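Local coordinates for protein NAD-dependent epimerase/dehydratase (Methylobacillus flagellatus KT, PDB 3GPI) that is of unknown function but probably binds a nicotinamide dinucleotide, as an atypical relative of the short-chain epimerases and dehydratases, at residues L32-S35 with A36-M39; G15-L18 with A19-T23; K130-S133 with G134-L138; V50-P53 with D54-A57. All blocks are in the same frame, centred on the assembly; numbering follows the deposited sequence.

In the fold
All four contacts lie in the family region and belong to the Rossmann-type core. Along the chain, interaction 2 comes first, on helix 13-24 of the first beta-alpha-beta unit. Interaction 1 follows at the end of strand 29-33, then interaction 4 in the loop after strand 45-47, and last interaction 3 on helix 132-143. Interaction 1, its centre about 15 Å from those of interactions 2 and 4, touches both, through Met39 on Leu16 and Leu32 on Val50 and Leu56. These three therefore lie round the part of the fold that would be expected to receive the adenosine half of a dinucleotide. Interaction 3 stands apart, its centre about 28 Å from that of interaction 2.

Interaction 1: residues L32-S35 with A36-M39; sequences LRRS and AQPM
Arg34 and Gln37 face each other flat on flat where the chain turns after strand 29-33. The guanidinium and the side-chain amide are nearly parallel, with 15° between their planes, and Gln37 OE1 lies over the centre of the guanidinium. A bend at chi3 of Arg34 (-58°) folds the charged end back over the amide, bringing NH2 within 3.5 Å of Gln37 CD. The same OE1 accepts the backbone N of Arg34 at 3.0 Å, in the plane of the amide and almost straight at 168°, which helps to hold the amide flat beneath the guanidinium. Beneath this pair, Gln37 N returns a 3.0 Å bond to Arg34 O and closes a type I beta turn from Arg34 to Gln37. The turn follows the second strand of the Rossmann-type fold. In relatives this loop borders the adenosine ribose, and basic residues here often accompany a preference for NADP; Arg33 and Arg34 are consistent with that, although no cofactor role is established for them. Arg33 leaves the strand with an extended chain that slides past Met39 in the opposite direction, its CD 3.4 Å from Met39 CG. Met39 curls at both chi2 and chi3, which brings SD and CE to 3.9 Å from the same Arg33 CD. Further out, Arg33 NH1 makes a weak bond of 3.0 Å to Gln37 O. Its NE is hydrogen-bonded to Thr45 OG1 on strand 45-47, and both Arg33 and Met39 touch Cys11 in the glycine-rich turn.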
# COMPACT_ATOMS: atom_id res chain seq x y z
N LEU A 32 16.23 -0.24 0.94
CA LEU A 32 16.79 0.64 1.95
C LEU A 32 15.95 0.39 3.19
O LEU A 32 14.72 0.62 3.18
CB LEU A 32 16.69 2.10 1.46
CG LEU A 32 17.45 3.24 2.12
CD1 LEU A 32 17.41 4.44 1.18
CD2 LEU A 32 16.81 3.60 3.47
N ARG A 33 16.60 -0.06 4.28
CA ARG A 33 15.91 -0.39 5.53
C ARG A 33 16.55 0.30 6.73
O ARG A 33 17.61 0.90 6.61
CB ARG A 33 15.98 -1.89 5.73
CG ARG A 33 17.40 -2.38 6.06
CD ARG A 33 17.42 -3.79 6.53
NE ARG A 33 18.78 -4.31 6.48
CZ ARG A 33 19.51 -4.61 7.54
NH1 ARG A 33 19.01 -4.49 8.77
NH2 ARG A 33 20.73 -5.08 7.39
N ARG A 34 15.89 0.22 7.89
CA ARG A 34 16.51 0.58 9.18
C ARG A 34 17.26 -0.61 9.84
O ARG A 34 16.89 -1.78 9.62
CB ARG A 34 15.41 1.03 10.12
CG ARG A 34 14.60 2.24 9.63
CD ARG A 34 13.57 2.67 10.69
NE ARG A 34 12.66 1.57 11.02
CZ ARG A 34 11.49 1.36 10.43
NH1 ARG A 34 11.06 2.20 9.49
NH2 ARG A 34 10.76 0.32 10.78
N SER A 35 18.24 -0.32 10.71
CA SER A 35 19.02 -1.38 11.39
C SER A 35 18.18 -2.28 12.29
O SER A 35 18.46 -3.45 12.42
CB SER A 35 20.20 -0.80 12.18
OG SER A 35 19.74 -0.02 13.25
N ALA A 36 17.11 -1.74 12.86
CA ALA A 36 16.23 -2.53 13.73
C ALA A 36 15.28 -3.46 12.96
O ALA A 36 14.46 -4.16 13.57
CB ALA A 36 15.45 -1.63 14.66
N GLN A 37 15.36 -3.42 11.62
CA GLN A 37 14.51 -4.24 10.78
C GLN A 37 15.31 -5.43 10.28
O GLN A 37 16.16 -5.30 9.39
CB GLN A 37 13.97 -3.48 9.58
CG GLN A 37 12.88 -2.53 9.88
CD GLN A 37 12.46 -1.89 8.60
OE1 GLN A 37 13.19 -1.08 8.04
NE2 GLN A 37 11.28 -2.27 8.10
N PRO A 38 15.03 -6.59 10.86
CA PRO A 38 15.65 -7.79 10.37
C PRO A 38 15.08 -8.16 9.01
O PRO A 38 13.88 -7.98 8.74
CB PRO A 38 15.24 -8.83 11.41
CG PRO A 38 13.96 -8.35 11.92
CD PRO A 38 14.08 -6.89 11.95
N MET A 39 15.94 -8.68 8.17
CA MET A 39 15.56 -9.11 6.82
C MET A 39 15.58 -10.61 6.69
O MET A 39 16.42 -11.28 7.29
CB MET A 39 16.51 -8.48 5.78
CG MET A 39 16.44 -6.97 5.73
SD MET A 39 14.88 -6.36 4.96
CE MET A 39 14.02 -5.66 6.41

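Interaction 2: residues G15-L18 with A19-T23; sequences GLEL and ARRLT
Ala19 begins the run by donating its N to Gly15 O at 2.9 Å, its methyl group lying against that carbonyl and the one of Leu16. Arg20 comes next and runs alongside Glu17, gripping it side-on: NE meets OE1 at 3.1 Å and NH2 meets OE2 at 2.7 Å, both oxygens lying close to the guanidinium plane. The bend at chi3 of Arg20 (69°) turns this edge toward the carboxylate. Arg21 crosses from the next position with its NE 2.7 Å from Glu17 OE2, on the anti side, whereas Arg20 NH2 is on the syn side; both come from the same face of the carboxylate plane. Replacing Glu17 with an alanine would probably leave two adjacent arginines without their shared anion and set both guanidinium groups free to turn. Leu22 closes the turn, its CD1 3.7 Å from Leu18 CD1, on the flank of helix 13-24, the helix of the first beta-alpha-beta unit, that packs on strand 6-9 and also meets helix 187-201. Since Glu17 is buried and also near the like-charged Asp188, the two arginines are likely to stabilise its ionised form.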
# COMPACT_ATOMS: atom_id res chain seq x y z
N GLY A 15 7.18 -3.85 0.74
CA GLY A 15 8.45 -3.72 -0.01
C GLY A 15 9.15 -5.06 -0.17
O GLY A 15 9.75 -5.31 -1.21
N LEU A 16 9.06 -5.92 0.83
CA LEU A 16 9.68 -7.23 0.74
C LEU A 16 9.01 -8.13 -0.26
O LEU A 16 9.67 -8.83 -1.03
CB LEU A 16 9.79 -7.92 2.10
CG LEU A 16 10.81 -7.25 3.01
CD1 LEU A 16 10.64 -7.64 4.48
CD2 LEU A 16 12.19 -7.68 2.49
N GLU A 17 7.68 -8.09 -0.30
CA GLU A 17 6.96 -8.89 -1.25
C GLU A 17 7.18 -8.39 -2.67
O GLU A 17 7.34 -9.19 -3.59
CB GLU A 17 5.46 -8.95 -0.91
CG GLU A 17 4.57 -9.69 -1.91
CD GLU A 17 4.86 -11.18 -2.06
OE1 GLU A 17 5.60 -11.75 -1.22
OE2 GLU A 17 4.35 -11.75 -3.04
N LEU A 18 7.25 -7.07 -2.82
CA LEU A 18 7.57 -6.48 -4.12
C LEU A 18 8.96 -6.92 -4.56
O LEU A 18 9.17 -7.31 -5.71
CB LEU A 18 7.48 -4.97 -4.00
CG LEU A 18 7.87 -4.24 -5.29
CD1 LEU A 18 7.03 -4.68 -6.49
CD2 LEU A 18 7.73 -2.73 -5.06
N ALA A 19 9.92 -6.84 -3.64
CA ALA A 19 11.28 -7.24 -4.00
C ALA A 19 11.31 -8.68 -4.48
O ALA A 19 11.99 -9.00 -5.46
CB ALA A 19 12.25 -7.04 -2.83
N ARG A 20 10.58 -9.55 -3.79
CA ARG A 20 10.59 -10.97 -4.14
C ARG A 20 10.09 -11.17 -5.56
O ARG A 20 10.68 -11.90 -6.36
CB ARG A 20 9.73 -11.74 -3.13
CG ARG A 20 9.74 -13.26 -3.30
CD ARG A 20 8.68 -13.97 -2.41
NE ARG A 20 7.30 -13.68 -2.86
CZ ARG A 20 6.68 -14.31 -3.85
NH1 ARG A 20 7.31 -15.27 -4.53
NH2 ARG A 20 5.44 -13.99 -4.19
N ARG A 21 9.00 -10.48 -5.91
CA ARG A 21 8.41 -10.61 -7.24
C ARG A 21 9.33 -10.04 -8.31
O ARG A 21 9.56 -10.70 -9.34
CB ARG A 21 7.03 -9.94 -7.25
CG ARG A 21 6.00 -10.72 -6.43
CD ARG A 21 4.66 -9.98 -6.23
NE ARG A 21 3.76 -10.84 -5.47
CZ ARG A 21 2.95 -11.76 -5.99
NH1 ARG A 21 2.77 -11.86 -7.31
NH2 ARG A 21 2.24 -12.50 -5.16
N LEU A 22 9.90 -8.87 -8.08
CA LEU A 22 10.75 -8.22 -9.07
C LEU A 22 12.02 -9.02 -9.28
O LEU A 22 12.50 -9.11 -10.41
CB LEU A 22 11.10 -6.80 -8.64
CG LEU A 22 9.94 -5.84 -8.68
CD1 LEU A 22 10.39 -4.55 -8.05
CD2 LEU A 22 9.41 -5.62 -10.12
N THR A 23 12.59 -9.58 -8.21
CA THR A 23 13.79 -10.41 -8.36
C THR A 23 13.47 -11.66 -9.16
O THR A 23 14.28 -12.04 -10.05
CB THR A 23 14.36 -10.75 -6.97
OG1 THR A 23 14.81 -9.54 -6.34
CG2 THR A 23 15.52 -11.73 -7.08

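Interaction 3: residues K130-S133 with G134-L138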
# COMPACT_ATOMS: atom_id res chain seq x y z
N LYS A 130 -8.23 15.34 6.48
CA LYS A 130 -8.86 15.81 7.73
C LYS A 130 -8.00 15.54 8.92
O LYS A 130 -8.44 15.75 10.06
CB LYS A 130 -10.18 15.10 7.99
CG LYS A 130 -11.03 14.76 6.79
CD LYS A 130 -11.54 16.00 6.05
CE LYS A 130 -11.77 17.16 7.01
NZ LYS A 130 -12.26 18.33 6.29
N ASP A 131 -6.81 15.01 8.70
CA ASP A 131 -5.90 14.82 9.81
C ASP A 131 -4.47 15.07 9.40
O ASP A 131 -4.19 15.26 8.21
CB ASP A 131 -6.06 13.42 10.44
CG ASP A 131 -5.68 12.30 9.49
OD1 ASP A 131 -5.37 12.56 8.33
OD2 ASP A 131 -5.70 11.13 9.93
N PHE A 132 -3.58 15.05 10.39
CA PHE A 132 -2.18 15.33 10.22
C PHE A 132 -1.52 14.31 9.27
O PHE A 132 -0.71 14.68 8.42
CB PHE A 132 -1.57 15.29 11.63
CG PHE A 132 -0.12 15.65 11.72
CD1 PHE A 132 0.45 16.62 10.91
CD2 PHE A 132 0.67 15.03 12.70
CE1 PHE A 132 1.82 16.93 11.04
CE2 PHE A 132 2.05 15.36 12.86
CZ PHE A 132 2.61 16.31 12.01
N SER A 133 -1.89 13.05 9.40
CA SER A 133 -1.33 12.01 8.53
C SER A 133 -1.71 12.22 7.06
O SER A 133 -0.87 12.10 6.15
CB SER A 133 -1.76 10.65 9.04
OG SER A 133 -1.44 10.54 10.42
N GLY A 134 -2.96 12.58 6.82
CA GLY A 134 -3.41 12.85 5.45
C GLY A 134 -2.76 14.08 4.88
O GLY A 134 -2.39 14.13 3.67
N LYS A 135 -2.58 15.10 5.72
CA LYS A 135 -1.99 16.35 5.25
C LYS A 135 -0.51 16.11 4.91
O LYS A 135 -0.02 16.60 3.89
CB LYS A 135 -2.18 17.45 6.29
CG LYS A 135 -3.63 17.94 6.38
CD LYS A 135 -3.79 18.89 7.54
CE LYS A 135 -5.19 19.53 7.52
NZ LYS A 135 -5.49 20.11 8.87
N ARG A 136 0.19 15.37 5.77
CA ARG A 136 1.60 15.03 5.56
C ARG A 136 1.73 14.19 4.30
O ARG A 136 2.70 14.32 3.55
CB ARG A 136 2.16 14.25 6.77
CG ARG A 136 2.50 15.16 7.99
CD ARG A 136 3.00 14.32 9.16
NE ARG A 136 1.92 13.62 9.87
CZ ARG A 136 2.10 12.73 10.85
NH1 ARG A 136 1.04 12.16 11.44
NH2 ARG A 136 3.33 12.40 11.26
N MET A 137 0.76 13.31 4.05
CA MET A 137 0.83 12.49 2.87
C MET A 137 0.62 13.26 1.58
O MET A 137 1.35 13.09 0.60
CB MET A 137 -0.21 11.39 2.98
CG MET A 137 -0.03 10.30 1.96
SD MET A 137 1.63 9.46 1.84
CE MET A 137 1.50 8.30 3.08
N LEU A 138 -0.35 14.17 1.59
CA LEU A 138 -0.52 15.03 0.42
C LEU A 138 0.71 15.95 0.21
O LEU A 138 1.04 16.24 -0.94
CB LEU A 138 -1.84 15.83 0.47
CG LEU A 138 -3.12 15.01 0.37
CD1 LEU A 138 -4.33 15.98 0.61
CD2 LEU A 138 -3.27 14.25 -0.96
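A cation-pi stack and an N-cap define the first turn of helix 132-143, which probably corresponds to the helix that bears the Tyr-x-x-x-Lys pair in typical short-chain dehydrogenases. The guanidinium of Arg136 lies flat over one face of the Phe132 ring, 13° from parallel, with CZ 3.5 Å from the ring centroid. Its CD adds a CH-pi contact to the same face, 3.6 Å from the Phe132 centroid. Phe132, with CG anti to its N (chi1 -176°), places the ring beside the next turn, where Arg136 can reach across it. Arg136 NE also donates to Phe132 O at 3.2 Å from above the carbonyl plane, while Arg136 N reaches that oxygen from the opposite face. A leucine in place of Arg136 would probably deprive the ring of its flat cationic cover and leave Leu83 O without the bond it receives from NH2. At the helix start, Asp131 OD1 caps Gly134 N at 2.8 Å. On the inner side, Met137 packs against Ala72 and Tyr76 of helix 71-76 and against Phe106 and Ser108 of strand 103-109.

Interaction 4: residues V50-P53 with D54-A57; sequences VTRP and DTLA
A short 3-10 turn in the loop between strands 45-47 and 66-69 is held together chiefly by Arg52 and Thr55. Arg52 O accepts two bonds from the same residue: Thr55 N at 2.9 Å, which approaches from above the carbonyl plane, and Thr55 OG1 at 2.8 Å, which lies in it. With OG1 tucked between its backbone N and carbonyl carbon (chi1 66°), Thr55 turns the hydroxyl back onto Arg52 O and sends CG2 the other way. That methyl sits over the centre of the Arg52 guanidinium, 3.5 Å from CZ, and the two side chains cross at about a right angle. The bend at chi3 of Arg52 brings the flat group over the methyl. Thr55 OG1 is also hydrogen-bonded to Asp49 N, so one hydroxyl links the backbone at Asp49 to that at Arg52. A second turn of the same span follows, with Leu56 N on Pro53 O at 3.0 Å. It directs Leu56 inward, where CD1 comes to 4.0 Å from Val50 O, an oxygen that also receives Asn91 ND2 of helix 86-95. Val50 and Leu56 both pack on Leu32 of strand 29-33. An Asp-Val pair such as Asp49-Val50, placed just after the third strand and followed by a tight turn, is typical of the short-chain dehydrogenase Rossmann fold, where this region generally lies beside the adenine of the cofactor.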
# COMPACT_ATOMS: atom_id res chain seq x y z
N VAL A 50 16.25 7.80 5.90
CA VAL A 50 15.81 8.77 4.92
C VAL A 50 15.70 10.20 5.47
O VAL A 50 15.70 11.15 4.71
CB VAL A 50 14.50 8.34 4.20
CG1 VAL A 50 14.73 7.02 3.44
CG2 VAL A 50 13.34 8.22 5.20
N THR A 51 15.63 10.34 6.80
CA THR A 51 15.57 11.66 7.44
C THR A 51 16.95 12.29 7.64
O THR A 51 17.05 13.47 8.00
CB THR A 51 14.81 11.62 8.80
OG1 THR A 51 15.54 10.83 9.76
CG2 THR A 51 13.41 11.03 8.61
N ARG A 52 18.00 11.50 7.40
CA ARG A 52 19.37 11.95 7.59
C ARG A 52 20.17 11.87 6.29
O ARG A 52 20.72 10.82 5.97
CB ARG A 52 20.02 11.11 8.67
CG ARG A 52 19.53 11.46 10.09
CD ARG A 52 20.12 10.49 11.10
NE ARG A 52 21.58 10.48 11.06
CZ ARG A 52 22.34 9.39 11.23
NH1 ARG A 52 21.78 8.20 11.43
NH2 ARG A 52 23.66 9.50 11.18
N PRO A 53 20.24 12.98 5.55
CA PRO A 53 20.97 13.01 4.28
C PRO A 53 22.37 12.40 4.33
O PRO A 53 22.80 11.82 3.33
CB PRO A 53 21.02 14.50 3.93
CG PRO A 53 19.82 15.07 4.59
CD PRO A 53 19.62 14.29 5.85
N ASP A 54 23.06 12.51 5.46
CA ASP A 54 24.43 11.98 5.56
C ASP A 54 24.51 10.45 5.51
O ASP A 54 25.60 9.89 5.32
CB ASP A 54 25.16 12.53 6.81
CG ASP A 54 25.63 13.96 6.63
OD1 ASP A 54 25.39 14.57 5.57
OD2 ASP A 54 26.25 14.50 7.58
N THR A 55 23.38 9.76 5.65
CA THR A 55 23.36 8.30 5.55
C THR A 55 22.94 7.85 4.15
O THR A 55 22.82 6.65 3.90
CB THR A 55 22.37 7.66 6.55
OG1 THR A 55 21.03 8.02 6.19
CG2 THR A 55 22.67 8.13 8.01
N LEU A 56 22.67 8.81 3.27
CA LEU A 56 22.14 8.50 1.92
C LEU A 56 23.16 8.68 0.80
O LEU A 56 22.82 8.60 -0.40
CB LEU A 56 20.92 9.35 1.61
CG LEU A 56 19.72 9.23 2.58
CD1 LEU A 56 18.68 10.26 2.27
CD2 LEU A 56 19.13 7.83 2.57
N ALA A 57 24.40 8.92 1.16
CA ALA A 57 25.40 9.27 0.15
C ALA A 57 25.80 8.09 -0.72
O ALA A 57 26.43 8.31 -1.73
CB ALA A 57 26.63 9.87 0.81